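Local coordinates for protein alternansucrase (Leuconostoc mesenteroides, PDB 6HVG) that is a calcium-bearing enzyme of glycoside hydrolase family 70, with a circularly permuted barrel flanked by repeats of the choline-binding type, at residues 522-527 with 1097-1102; 536-541 with 1187-1192; 578-583 with 1194-1199; 584-589 with 1245-1250; 1102-1105 with 1110-1113. All blocks are in the same frame, centred on the assembly; numbering follows the deposited sequence.

Contact 1: residues 522-527 with 1097-1102; sequences EAFDGL and GGMSFL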
# COMPACT_ATOMS: atom_id res chain seq x y z
N GLU A 522 8.00 -10.61 2.96
CA GLU A 522 7.18 -9.68 2.22
C GLU A 522 5.79 -9.61 2.83
O GLU A 522 5.18 -10.63 3.11
CB GLU A 522 7.08 -10.09 0.74
CG GLU A 522 6.64 -8.97 -0.19
CD GLU A 522 6.61 -9.37 -1.66
OE1 GLU A 522 6.10 -10.47 -1.97
OE2 GLU A 522 7.11 -8.60 -2.50
N ALA A 523 5.30 -8.40 3.08
CA ALA A 523 3.96 -8.16 3.60
C ALA A 523 3.38 -6.91 2.96
O ALA A 523 4.12 -6.04 2.53
CB ALA A 523 4.00 -7.99 5.11
N PHE A 524 2.05 -6.80 2.91
CA PHE A 524 1.44 -5.65 2.24
C PHE A 524 0.40 -4.93 3.08
O PHE A 524 -0.39 -4.17 2.58
CB PHE A 524 0.83 -6.07 0.93
CG PHE A 524 1.84 -6.59 -0.06
CD1 PHE A 524 2.15 -7.94 -0.11
CD2 PHE A 524 2.46 -5.73 -0.93
CE1 PHE A 524 3.07 -8.41 -1.03
CE2 PHE A 524 3.39 -6.20 -1.85
CZ PHE A 524 3.69 -7.54 -1.90
N ASP A 525 0.45 -5.11 4.38
CA ASP A 525 -0.50 -4.41 5.18
C ASP A 525 0.05 -3.02 5.50
O ASP A 525 1.25 -2.85 5.74
CB ASP A 525 -0.90 -5.24 6.41
CG ASP A 525 0.19 -5.32 7.43
OD1 ASP A 525 0.35 -4.32 8.19
OD2 ASP A 525 0.88 -6.38 7.45
N GLY A 526 -0.84 -2.03 5.52
CA GLY A 526 -0.48 -0.65 5.77
C GLY A 526 0.38 -0.12 4.64
O GLY A 526 0.27 -0.59 3.49
N LEU A 527 1.28 0.81 4.97
CA LEU A 527 2.14 1.42 3.96
C LEU A 527 3.09 0.43 3.32
O LEU A 527 3.71 0.72 2.29
CB LEU A 527 2.93 2.55 4.55
CG LEU A 527 2.13 3.74 5.10
CD1 LEU A 527 3.13 4.77 5.60
CD2 LEU A 527 1.21 4.36 4.07
N GLY A 1097 17.03 -3.23 -6.21
CA GLY A 1097 16.33 -4.41 -5.76
C GLY A 1097 14.94 -3.97 -5.36
O GLY A 1097 14.64 -2.75 -5.28
N GLY A 1098 14.07 -4.94 -5.10
CA GLY A 1098 12.76 -4.64 -4.55
C GLY A 1098 11.79 -4.09 -5.57
O GLY A 1098 12.10 -4.02 -6.77
N MET A 1099 10.62 -3.70 -5.08
CA MET A 1099 9.57 -3.19 -5.95
C MET A 1099 9.86 -1.74 -6.34
O MET A 1099 10.16 -0.91 -5.50
CB MET A 1099 8.23 -3.28 -5.26
CG MET A 1099 7.85 -4.69 -4.85
SD MET A 1099 6.18 -4.78 -4.20
CE MET A 1099 5.23 -4.52 -5.69
N SER A 1100 9.78 -1.46 -7.64
CA SER A 1100 9.81 -0.10 -8.15
C SER A 1100 8.46 0.53 -7.82
O SER A 1100 7.44 -0.17 -7.75
CB SER A 1100 10.05 -0.14 -9.65
OG SER A 1100 10.36 1.16 -10.15
N PHE A 1101 8.45 1.84 -7.59
CA PHE A 1101 7.18 2.56 -7.34
C PHE A 1101 6.79 3.45 -8.53
O PHE A 1101 7.67 3.86 -9.29
CB PHE A 1101 7.32 3.37 -6.07
CG PHE A 1101 6.02 3.89 -5.54
CD1 PHE A 1101 5.02 3.03 -5.16
CD2 PHE A 1101 5.82 5.27 -5.41
CE1 PHE A 1101 3.82 3.53 -4.68
CE2 PHE A 1101 4.64 5.78 -4.93
CZ PHE A 1101 3.63 4.91 -4.56
N LEU A 1102 5.50 3.75 -8.69
CA LEU A 1102 5.04 4.53 -9.85
C LEU A 1102 5.62 5.96 -9.95
O LEU A 1102 5.84 6.46 -11.05
CB LEU A 1102 3.52 4.53 -9.97
CG LEU A 1102 2.58 5.44 -9.16
CD1 LEU A 1102 1.22 5.35 -9.80
CD2 LEU A 1102 2.46 5.00 -7.72
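Met1099 and Phe524 carry this small contact near the surface, with Glu522 at its margin. It buries 80 Å² in all. The main interaction is a Met-aromatic contact. Met1099 SD sits at the rim of the Phe524 ring, near the ring plane. It is 3.9 Å from Phe524 CE2 and 5.2 Å from the ring centroid. The line from the centroid to the sulfur is 82° off the ring normal, so the approach is to the edge and not over a face. The sulfur therefore faces the C-H rim, which is slightly positive in an aromatic ring. That is consistent with a mild attraction beyond plain packing. The Met1099 chain runs straight out to SD, then bends at its last torsion (chi3 71°). The bend swings the methyl group off the ring: CE is 4.6 Å from Phe524 CE2.

Both segments are irregular. One leads into helix 528-531 and the other into helix 1102-1105. They join two distant parts of the chain, as expected in the circularly permuted barrel of family 70. Phe524 also packs on Trp529, and Gln774 from another loop touches both Phe524 and Met1099.

The polar neighbour across the contact is Glu522. Its carboxylate oxygen OE2 is 4.3 Å from Met1099 SD, a loose approach. The other oxygen, OE1, makes a long, weak ion pair with Lys517. No hydrogen bond joins the two segments directly. The carbonyl of Met1099 is instead held by Gln531 NE2, at the end of helix 528-531.

Contact 2: residues 536-541 with 1187-1192; sequences AYQDDS and FVNLLY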
# COMPACT_ATOMS: atom_id res chain seq x y z
N ALA A 536 14.60 -1.71 9.19
CA ALA A 536 15.14 -0.61 9.97
C ALA A 536 16.62 -0.89 10.24
O ALA A 536 16.97 -1.95 10.73
CB ALA A 536 14.39 -0.45 11.26
N TYR A 537 17.48 0.07 9.93
CA TYR A 537 18.89 -0.06 10.20
C TYR A 537 19.18 0.14 11.68
O TYR A 537 18.52 0.93 12.36
CB TYR A 537 19.72 0.94 9.39
CG TYR A 537 19.58 0.86 7.89
CD1 TYR A 537 19.17 -0.28 7.25
CD2 TYR A 537 19.89 1.96 7.09
CE1 TYR A 537 19.01 -0.33 5.87
CE2 TYR A 537 19.77 1.91 5.71
CZ TYR A 537 19.33 0.76 5.11
OH TYR A 537 19.18 0.71 3.77
N GLN A 538 20.21 -0.56 12.18
CA GLN A 538 20.56 -0.52 13.60
C GLN A 538 21.95 0.05 13.85
O GLN A 538 22.81 0.03 12.98
CB GLN A 538 20.47 -1.92 14.19
CG GLN A 538 19.17 -2.64 13.87
CD GLN A 538 17.94 -1.98 14.47
OE1 GLN A 538 17.93 -1.58 15.62
NE2 GLN A 538 16.90 -1.85 13.66
N ASP A 539 22.13 0.60 15.05
CA ASP A 539 23.44 1.08 15.52
C ASP A 539 24.22 -0.08 16.08
O ASP A 539 23.91 -0.54 17.18
CB ASP A 539 23.28 2.15 16.61
CG ASP A 539 22.73 3.46 16.09
OD1 ASP A 539 22.71 3.67 14.86
OD2 ASP A 539 22.35 4.29 16.92
N ASP A 540 25.23 -0.52 15.34
CA ASP A 540 25.98 -1.72 15.66
C ASP A 540 27.46 -1.48 15.37
O ASP A 540 27.99 -1.88 14.32
CB ASP A 540 25.39 -2.89 14.86
CG ASP A 540 26.15 -4.21 15.04
OD1 ASP A 540 27.03 -4.33 15.94
OD2 ASP A 540 25.83 -5.13 14.26
N SER A 541 28.12 -0.81 16.32
CA SER A 541 29.53 -0.44 16.20
C SER A 541 30.52 -1.62 16.09
O SER A 541 31.60 -1.46 15.52
CB SER A 541 29.91 0.43 17.40
OG SER A 541 29.67 -0.27 18.61
N PHE A 1187 14.17 -12.25 10.93
CA PHE A 1187 15.02 -11.18 10.42
C PHE A 1187 15.19 -10.10 11.49
O PHE A 1187 14.50 -9.10 11.50
CB PHE A 1187 14.42 -10.62 9.15
CG PHE A 1187 15.42 -9.93 8.25
CD1 PHE A 1187 16.21 -8.88 8.71
CD2 PHE A 1187 15.55 -10.33 6.93
CE1 PHE A 1187 17.09 -8.24 7.87
CE2 PHE A 1187 16.43 -9.67 6.09
CZ PHE A 1187 17.20 -8.63 6.56
N VAL A 1188 16.13 -10.34 12.40
CA VAL A 1188 16.46 -9.41 13.46
C VAL A 1188 17.97 -9.23 13.55
O VAL A 1188 18.71 -10.21 13.59
CB VAL A 1188 15.89 -9.90 14.79
CG1 VAL A 1188 16.17 -8.92 15.91
CG2 VAL A 1188 14.39 -10.12 14.66
N ASN A 1189 18.41 -7.98 13.57
CA ASN A 1189 19.82 -7.62 13.65
C ASN A 1189 20.73 -8.43 12.72
O ASN A 1189 21.81 -8.82 13.12
CB ASN A 1189 20.31 -7.73 15.08
CG ASN A 1189 19.59 -6.78 16.02
OD1 ASN A 1189 19.56 -5.58 15.80
ND2 ASN A 1189 19.04 -7.30 17.07
N LEU A 1190 20.28 -8.65 11.48
CA LEU A 1190 21.08 -9.37 10.46
C LEU A 1190 21.84 -8.42 9.54
O LEU A 1190 21.41 -7.30 9.29
CB LEU A 1190 20.20 -10.25 9.57
CG LEU A 1190 19.29 -11.26 10.28
CD1 LEU A 1190 18.58 -12.11 9.25
CD2 LEU A 1190 20.07 -12.14 11.24
N LEU A 1191 22.97 -8.88 9.03
CA LEU A 1191 23.75 -8.08 8.11
C LEU A 1191 23.13 -8.18 6.73
O LEU A 1191 22.70 -9.26 6.28
CB LEU A 1191 25.24 -8.48 8.09
CG LEU A 1191 26.05 -8.37 9.39
CD1 LEU A 1191 27.54 -8.22 9.10
CD2 LEU A 1191 25.61 -7.23 10.29
N TYR A 1192 23.08 -7.04 6.06
CA TYR A 1192 22.34 -6.89 4.81
C TYR A 1192 23.10 -5.92 3.93
O TYR A 1192 23.70 -4.98 4.45
CB TYR A 1192 20.96 -6.33 5.11
CG TYR A 1192 19.95 -6.49 4.01
CD1 TYR A 1192 19.24 -7.66 3.87
CD2 TYR A 1192 19.65 -5.45 3.16
CE1 TYR A 1192 18.29 -7.81 2.88
CE2 TYR A 1192 18.71 -5.58 2.17
CZ TYR A 1192 18.03 -6.77 2.04
OH TYR A 1192 17.09 -6.90 1.03
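Gln538 and Asn1189 meet with their side chains crossing at about a right angle. Gln538 CB comes first and is 4.1 Å from Asn1189 OD1. The next atom, CG, is closest: it lies 3.5 Å from the same oxygen. Here the chain bends (chi2 -64°) and turns the amide back toward its own backbone. The amide carbon CD is already 4.2 Å from Asn1189 OD1. At the tip, NE2 donates to Ala536 O at 2.9 Å, with an N-H...O angle of 153°. The donor sits above the carbonyl plane of Ala536. The two amide groups stand 76° apart, and no hydrogen bond links them.

A second touch lies further on. Asp540 OD2 is 4.5 Å from Leu1191 CD2. The main partners of that carboxylate oxygen are Arg543, in a salt bridge, and Thr1171. Arg543 also donates to Asn1189 O, and so it reaches both segments.

The two segments belong to the antiparallel sheet of the domain that in this family is called domain B. Strand 1166-1175 lies between strands 534-537 and 1190-1197. Gln538 pairs with Thr1171 and Leu1190 with Ala1172. Asn1189 and Leu1190 both face Ala1172 and form a G1 beta bulge at the start of strand 1190-1197.

Contact between the segments is thus mostly methylene against amide oxygen. NE2 spends one N-H on Ala536 O within its own segment. Specific polar linkage comes through Arg543 and the shared middle strand, so side-chain packing here supplements a join made by the sheet.

Contact 3: residues 578-583 with 1194-1199; sequences LANDID and ANTKSS. With CA (calcium ion), chain C.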
# COMPACT_ATOMS: atom_id res chain seq x y z
N LEU A 578 8.49 5.09 1.69
CA LEU A 578 9.02 4.63 0.40
C LEU A 578 10.51 4.72 0.38
O LEU A 578 11.10 5.60 1.02
CB LEU A 578 8.46 5.46 -0.76
CG LEU A 578 6.99 5.23 -1.15
CD1 LEU A 578 6.38 6.43 -1.86
CD2 LEU A 578 6.85 4.02 -2.06
N ALA A 579 11.11 3.83 -0.39
CA ALA A 579 12.53 3.88 -0.75
C ALA A 579 13.44 3.94 0.46
O ALA A 579 13.23 3.19 1.43
CB ALA A 579 12.81 5.02 -1.73
N ASN A 580 14.48 4.77 0.39
CA ASN A 580 15.41 4.91 1.49
C ASN A 580 14.93 5.99 2.40
O ASN A 580 14.91 7.14 2.00
CB ASN A 580 16.79 5.28 0.99
CG ASN A 580 17.43 4.17 0.19
OD1 ASN A 580 17.98 3.22 0.76
ND2 ASN A 580 17.36 4.29 -1.10
N ASP A 581 14.54 5.64 3.61
CA ASP A 581 13.97 6.62 4.54
C ASP A 581 15.11 7.40 5.22
O ASP A 581 15.95 6.83 5.88
CB ASP A 581 13.07 5.92 5.55
CG ASP A 581 12.38 6.85 6.46
OD1 ASP A 581 11.35 7.45 6.07
OD2 ASP A 581 12.85 6.95 7.61
N ILE A 582 15.11 8.71 5.01
CA ILE A 582 16.10 9.61 5.58
C ILE A 582 15.87 9.83 7.08
O ILE A 582 14.74 10.02 7.53
CB ILE A 582 16.08 10.95 4.82
CG1 ILE A 582 16.61 10.72 3.40
CG2 ILE A 582 16.90 12.02 5.55
CD1 ILE A 582 16.33 11.87 2.44
N ASP A 583 16.96 9.79 7.86
CA ASP A 583 16.90 10.01 9.30
C ASP A 583 16.86 11.51 9.60
O ASP A 583 17.89 12.14 9.90
CB ASP A 583 18.10 9.36 9.97
CG ASP A 583 18.13 9.56 11.47
OD1 ASP A 583 17.09 9.93 12.07
OD2 ASP A 583 19.22 9.34 12.05
N ALA A 1194 22.66 -3.09 1.44
CA ALA A 1194 21.70 -2.10 0.98
C ALA A 1194 22.36 -1.13 0.03
O ALA A 1194 23.58 -1.04 -0.03
CB ALA A 1194 21.13 -1.36 2.17
N ASN A 1195 21.54 -0.42 -0.75
CA ASN A 1195 22.03 0.64 -1.62
C ASN A 1195 21.77 1.99 -0.96
O ASN A 1195 20.70 2.55 -1.08
CB ASN A 1195 21.38 0.54 -3.00
CG ASN A 1195 22.12 -0.38 -3.93
OD1 ASN A 1195 21.90 -1.57 -3.92
ND2 ASN A 1195 23.03 0.17 -4.73
N THR A 1196 22.79 2.51 -0.28
CA THR A 1196 22.64 3.66 0.61
C THR A 1196 23.56 4.84 0.30
O THR A 1196 23.38 5.92 0.86
CB THR A 1196 22.95 3.24 2.06
OG1 THR A 1196 24.16 2.47 2.07
CG2 THR A 1196 21.81 2.40 2.61
N LYS A 1197 24.53 4.64 -0.58
CA LYS A 1197 25.59 5.62 -0.78
C LYS A 1197 25.39 6.33 -2.10
O LYS A 1197 25.22 5.70 -3.13
CB LYS A 1197 26.94 4.90 -0.76
CG LYS A 1197 28.11 5.75 -0.32
CD LYS A 1197 29.44 5.03 -0.52
CE LYS A 1197 30.08 4.60 0.79
NZ LYS A 1197 31.43 4.00 0.55
N SER A 1198 25.41 7.65 -2.07
CA SER A 1198 25.26 8.47 -3.27
C SER A 1198 26.56 8.52 -4.09
O SER A 1198 27.63 8.18 -3.57
CB SER A 1198 24.87 9.88 -2.81
OG SER A 1198 24.61 10.70 -3.92
N SER A 1199 26.47 8.98 -5.34
CA SER A 1199 27.63 8.96 -6.26
C SER A 1199 28.80 9.82 -5.78
O SER A 1199 29.95 9.52 -6.10
CB SER A 1199 27.22 9.41 -7.67
OG SER A 1199 27.12 10.84 -7.77
CA CA C . 10.49 8.66 7.24
O HOH W 1 18.67 0.69 -0.04
O HOH W 2 12.15 10.28 6.74
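Asn580, Asn1195 and Thr1196 make this buried contact. Asn580 turns its side chain to strand 1190-1197. Its OD1 is 3.4 Å from Asn1195 O. Both are acceptors, so this is not a hydrogen bond. Water 1 sits beside the pair and donates to Asn580 OD1 at 2.7 Å. It also accepts a weak bond from Asn1195 N at 3.2 Å. The water thus links the two segments. The Asn1195 side chain turns from Asn580, and its amide is held by Arg1256 and by Leu1164 O. Thr1196 adds its methyl CG2, 4.3 Å from Asn580 OD1, while its hydroxyl bonds to Glu1168.

Next to Asn580, Asp581 serves the calcium site. With CG anti to the backbone N (chi1 -176°), its carboxylate extends from the main chain and OD1 reaches the calcium ion. Glu575, Asn625 and Asp1159 also bind it. Water 2 ligates the metal too and donates to Ile582 O at 2.7 Å.

In the antiparallel sheet, strands 1248-1252, 534-537 and 1166-1175 separate strands 580-582 and 1190-1197. The CA atoms of Asn580 and Thr1196 are still only 7.4 Å apart, so the sheet must curl. Tyr537 of strand 534-537 packs between them, on Asn580, Ala1194 and Thr1196, and helix 587-601 lies against Ile582.

Contact 4: residues 584-589 with 1245-1250; sequences NSNPIV and AKYMNG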
# COMPACT_ATOMS: atom_id res chain seq x y z
N ASN A 584 15.65 12.08 9.54
CA ASN A 584 15.43 13.48 9.89
C ASN A 584 15.46 13.79 11.41
O ASN A 584 15.31 14.94 11.79
CB ASN A 584 14.12 13.98 9.27
CG ASN A 584 14.13 13.90 7.75
OD1 ASN A 584 15.05 14.36 7.09
ND2 ASN A 584 13.09 13.30 7.19
N SER A 585 15.70 12.79 12.25
CA SER A 585 15.93 13.02 13.70
C SER A 585 17.38 13.37 14.04
O SER A 585 17.67 13.76 15.18
CB SER A 585 15.55 11.80 14.53
OG SER A 585 16.58 10.82 14.52
N ASN A 586 18.28 13.21 13.07
CA ASN A 586 19.70 13.54 13.23
C ASN A 586 19.98 15.01 12.97
O ASN A 586 19.80 15.48 11.86
CB ASN A 586 20.51 12.67 12.26
CG ASN A 586 22.01 12.87 12.38
OD1 ASN A 586 22.51 13.94 12.76
ND2 ASN A 586 22.75 11.84 12.02
N PRO A 587 20.48 15.74 13.98
CA PRO A 587 20.81 17.16 13.80
C PRO A 587 21.59 17.50 12.53
O PRO A 587 21.32 18.53 11.91
CB PRO A 587 21.64 17.47 15.05
CG PRO A 587 21.12 16.55 16.10
CD PRO A 587 20.74 15.29 15.37
N ILE A 588 22.54 16.66 12.15
CA ILE A 588 23.31 16.89 10.93
C ILE A 588 22.43 16.84 9.69
O ILE A 588 22.59 17.64 8.78
CB ILE A 588 24.48 15.88 10.81
CG1 ILE A 588 25.54 16.15 11.90
CG2 ILE A 588 25.16 16.00 9.45
CD1 ILE A 588 26.46 14.98 12.19
N VAL A 589 21.50 15.90 9.65
CA VAL A 589 20.60 15.75 8.52
C VAL A 589 19.58 16.89 8.53
O VAL A 589 19.20 17.37 7.47
CB VAL A 589 19.89 14.37 8.55
CG1 VAL A 589 18.78 14.27 7.50
CG2 VAL A 589 20.92 13.27 8.33
N ALA A 1245 24.48 5.21 4.56
CA ALA A 1245 23.53 4.52 5.44
C ALA A 1245 23.40 5.18 6.80
O ALA A 1245 22.33 5.15 7.40
CB ALA A 1245 23.93 3.06 5.61
N LYS A 1246 24.48 5.76 7.31
CA LYS A 1246 24.44 6.35 8.65
C LYS A 1246 23.41 7.47 8.78
O LYS A 1246 22.98 7.79 9.88
CB LYS A 1246 25.84 6.80 9.10
CG LYS A 1246 26.50 7.90 8.27
CD LYS A 1246 27.82 8.29 8.90
CE LYS A 1246 28.65 9.16 7.99
NZ LYS A 1246 30.01 9.37 8.57
N TYR A 1247 23.02 8.08 7.66
CA TYR A 1247 22.00 9.11 7.65
C TYR A 1247 20.60 8.59 7.32
O TYR A 1247 19.66 9.37 7.16
CB TYR A 1247 22.41 10.22 6.68
CG TYR A 1247 23.70 10.94 7.06
CD1 TYR A 1247 23.87 11.46 8.34
CD2 TYR A 1247 24.72 11.12 6.15
CE1 TYR A 1247 25.02 12.13 8.70
CE2 TYR A 1247 25.89 11.78 6.50
CZ TYR A 1247 26.03 12.28 7.78
OH TYR A 1247 27.18 12.95 8.17
N MET A 1248 20.44 7.28 7.29
CA MET A 1248 19.17 6.66 6.89
C MET A 1248 18.57 5.85 8.03
O MET A 1248 19.28 5.25 8.82
CB MET A 1248 19.39 5.72 5.69
CG MET A 1248 19.98 6.39 4.46
SD MET A 1248 18.82 7.45 3.60
CE MET A 1248 19.92 8.31 2.52
N ASN A 1249 17.24 5.82 8.08
CA ASN A 1249 16.52 4.96 9.00
C ASN A 1249 16.38 3.56 8.45
O ASN A 1249 16.36 2.59 9.21
CB ASN A 1249 15.12 5.51 9.26
CG ASN A 1249 15.14 6.79 10.08
OD1 ASN A 1249 16.06 7.02 10.86
ND2 ASN A 1249 14.13 7.63 9.89
N GLY A 1250 16.27 3.43 7.14
CA GLY A 1250 16.12 2.11 6.56
C GLY A 1250 15.80 2.14 5.09
O GLY A 1250 16.13 3.10 4.39
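Val589 and Tyr1247 come closest along the backbone, with their CA atoms 6.8 Å apart. Residues 584-586 form a loop that enters helix 587-601. Asn586 is the N-cap. Its OD1 accepts from Ile588 N at 2.8 Å, with an N-H...O angle of 142°. The other segment begins with a 3-10 turn at Ala1245 and Lys1246. Met1248 N bonds back to Ala1245 O, and strand 1248-1252 then starts.

Tyr1247 supplies most of the packing on its side. Its ring lies along the first turn of helix 587-601. Val589 CG2 approaches CD1 of the ring at 3.5 Å, and the valine and tyrosine side chains lie alongside, pointing opposite ways. Ile588 CG2 touches further out, 3.9 Å from both CE1 and OH of Tyr1247. Asn586 reaches the ring at its edge. Its ND2 lies near the ring plane, 3.9 Å from Tyr1247 CD1, with the amide turned 56° from the ring. CG of Asn586 is anti to the backbone N (chi1 -177°), which puts OD1 on the helix start and leaves ND2 beside the tyrosine. One amide thus caps the helix and touches the ring. Lys1246 CG lies over the centre of one ring face.

The contact joins helix 587-601 to the sheet. Tyr1247 pairs by its backbone with Asp583, just past strand 580-582, and Val589 packs on Ile582 of that strand. Arg553 bonds to the carbonyls of Ala1245 and Met1248. Asn1249, in strand 1248-1252, pairs with Asp581 on one side and with Tyr537 of strand 534-537 on the other.

Contact 5: residues 1102-1105 with 1110-1113; sequences LDSF and YAFT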
# COMPACT_ATOMS: atom_id res chain seq x y z
N LEU A 1102 5.50 3.75 -8.69
CA LEU A 1102 5.04 4.53 -9.85
C LEU A 1102 5.62 5.96 -9.95
O LEU A 1102 5.84 6.46 -11.05
CB LEU A 1102 3.52 4.53 -9.97
CG LEU A 1102 2.58 5.44 -9.16
CD1 LEU A 1102 1.22 5.35 -9.80
CD2 LEU A 1102 2.46 5.00 -7.72
N ASP A 1103 5.90 6.58 -8.81
CA ASP A 1103 6.61 7.86 -8.78
C ASP A 1103 7.90 7.80 -9.58
O ASP A 1103 8.26 8.77 -10.24
CB ASP A 1103 6.96 8.28 -7.35
CG ASP A 1103 5.77 8.77 -6.57
OD1 ASP A 1103 4.66 8.74 -7.13
OD2 ASP A 1103 5.97 9.17 -5.37
N SER A 1104 8.60 6.67 -9.49
CA SER A 1104 9.90 6.54 -10.10
C SER A 1104 9.76 6.33 -11.59
O SER A 1104 10.38 7.05 -12.38
CB SER A 1104 10.70 5.41 -9.47
OG SER A 1104 12.07 5.50 -9.83
N PHE A 1105 8.97 5.35 -12.00
CA PHE A 1105 8.89 5.05 -13.43
C PHE A 1105 7.97 5.98 -14.21
O PHE A 1105 8.07 6.05 -15.44
CB PHE A 1105 8.59 3.55 -13.69
CG PHE A 1105 7.29 3.05 -13.11
CD1 PHE A 1105 6.10 3.32 -13.74
CD2 PHE A 1105 7.28 2.23 -11.99
CE1 PHE A 1105 4.90 2.85 -13.24
CE2 PHE A 1105 6.07 1.74 -11.49
CZ PHE A 1105 4.88 2.06 -12.11
N TYR A 1110 8.62 13.01 -7.54
CA TYR A 1110 8.60 12.57 -6.14
C TYR A 1110 9.64 11.51 -5.82
O TYR A 1110 9.98 11.34 -4.65
CB TYR A 1110 7.21 12.08 -5.72
CG TYR A 1110 6.27 13.22 -5.45
CD1 TYR A 1110 6.43 14.03 -4.33
CD2 TYR A 1110 5.25 13.53 -6.33
CE1 TYR A 1110 5.59 15.10 -4.08
CE2 TYR A 1110 4.40 14.60 -6.08
CZ TYR A 1110 4.57 15.37 -4.96
OH TYR A 1110 3.73 16.43 -4.75
N ALA A 1111 10.15 10.82 -6.84
CA ALA A 1111 11.21 9.83 -6.65
C ALA A 1111 12.45 10.31 -7.37
O ALA A 1111 12.47 10.38 -8.59
CB ALA A 1111 10.77 8.47 -7.17
N PHE A 1112 13.50 10.60 -6.62
CA PHE A 1112 14.68 11.21 -7.18
C PHE A 1112 15.96 10.65 -6.58
O PHE A 1112 15.98 10.18 -5.46
CB PHE A 1112 14.65 12.72 -6.94
CG PHE A 1112 14.23 13.12 -5.56
CD1 PHE A 1112 15.16 13.17 -4.53
CD2 PHE A 1112 12.91 13.46 -5.29
CE1 PHE A 1112 14.78 13.51 -3.25
CE2 PHE A 1112 12.52 13.82 -4.02
CZ PHE A 1112 13.46 13.84 -3.00
N THR A 1113 17.04 10.73 -7.36
CA THR A 1113 18.38 10.36 -6.93
C THR A 1113 19.16 11.56 -6.38
O THR A 1113 19.86 11.43 -5.39
CB THR A 1113 19.19 9.81 -8.12
OG1 THR A 1113 19.01 10.68 -9.25
CG2 THR A 1113 18.72 8.38 -8.46
O HOH W 3 9.98 10.94 -9.83
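Ala1111 and Tyr1110 pack against the short helix 1102-1105. The apolar part centres on the methyl of Ala1111. Its CB is 3.6 Å from Ser1104 CA. It also lies 3.8 Å from Asp1103 CB, so it rests where the helix backbone passes from Asp1103 to Ser1104.

The carboxylate of Asp1103 extends over the start of the Tyr1110 side chain. OD2 is 3.2 Å from Tyr1110 CB, and the carboxylate and ring planes are 34° apart. The main polar partner of Asp1103 is Asn1108, which donates from ND2 to OD1. Asn1108 OD1 in turn accepts from Tyr1110 N, so this asparagine ties the turn together from both sides.

Water 3 forms the polar bridge. It accepts from Ala1111 N at 3.0 Å and probably donates to Asp1103 O at 2.8 Å. Ser1104 OG turns elsewhere, bonding to Ser1091 OG and Gly1092 O. The Tyr1110 ring meets His752 nearly parallel, and its hydroxyl bonds weakly to Asp1155, near the end of the barrel strand 1151-1156.

No direct hydrogen bond crosses the contact. Helix 1102-1105 and the loop after it are joined by packing and a water bridge, while Asn1108 gives direct side-chain bonds to both. This places Tyr1110 beside barrel strand 1151-1156.

Overall arrangement
All five contacts lie in the family 70 region. Contacts 2, 3 and 4 share the antiparallel sheet, with centres 10 to 15 Å apart. Their first segments follow in the order 2, 3, 4 along the chain. Their second segments come more than 600 residues later, so the sheet is built from two distant parts of the chain. Contacts 1 and 5 share Leu1102, with centres 14 Å apart. Contact 1 touches contact 3 where Phe1101 packs on Leu578. Contact 5 is nested in the loops closed by contacts 2, 3 and 4. Contact 3 holds Asp581 of the calcium site. Asn625 and Asp1159 follow barrel strands 617-620 and 1151-1156, so the metal lies between sheet and barrel.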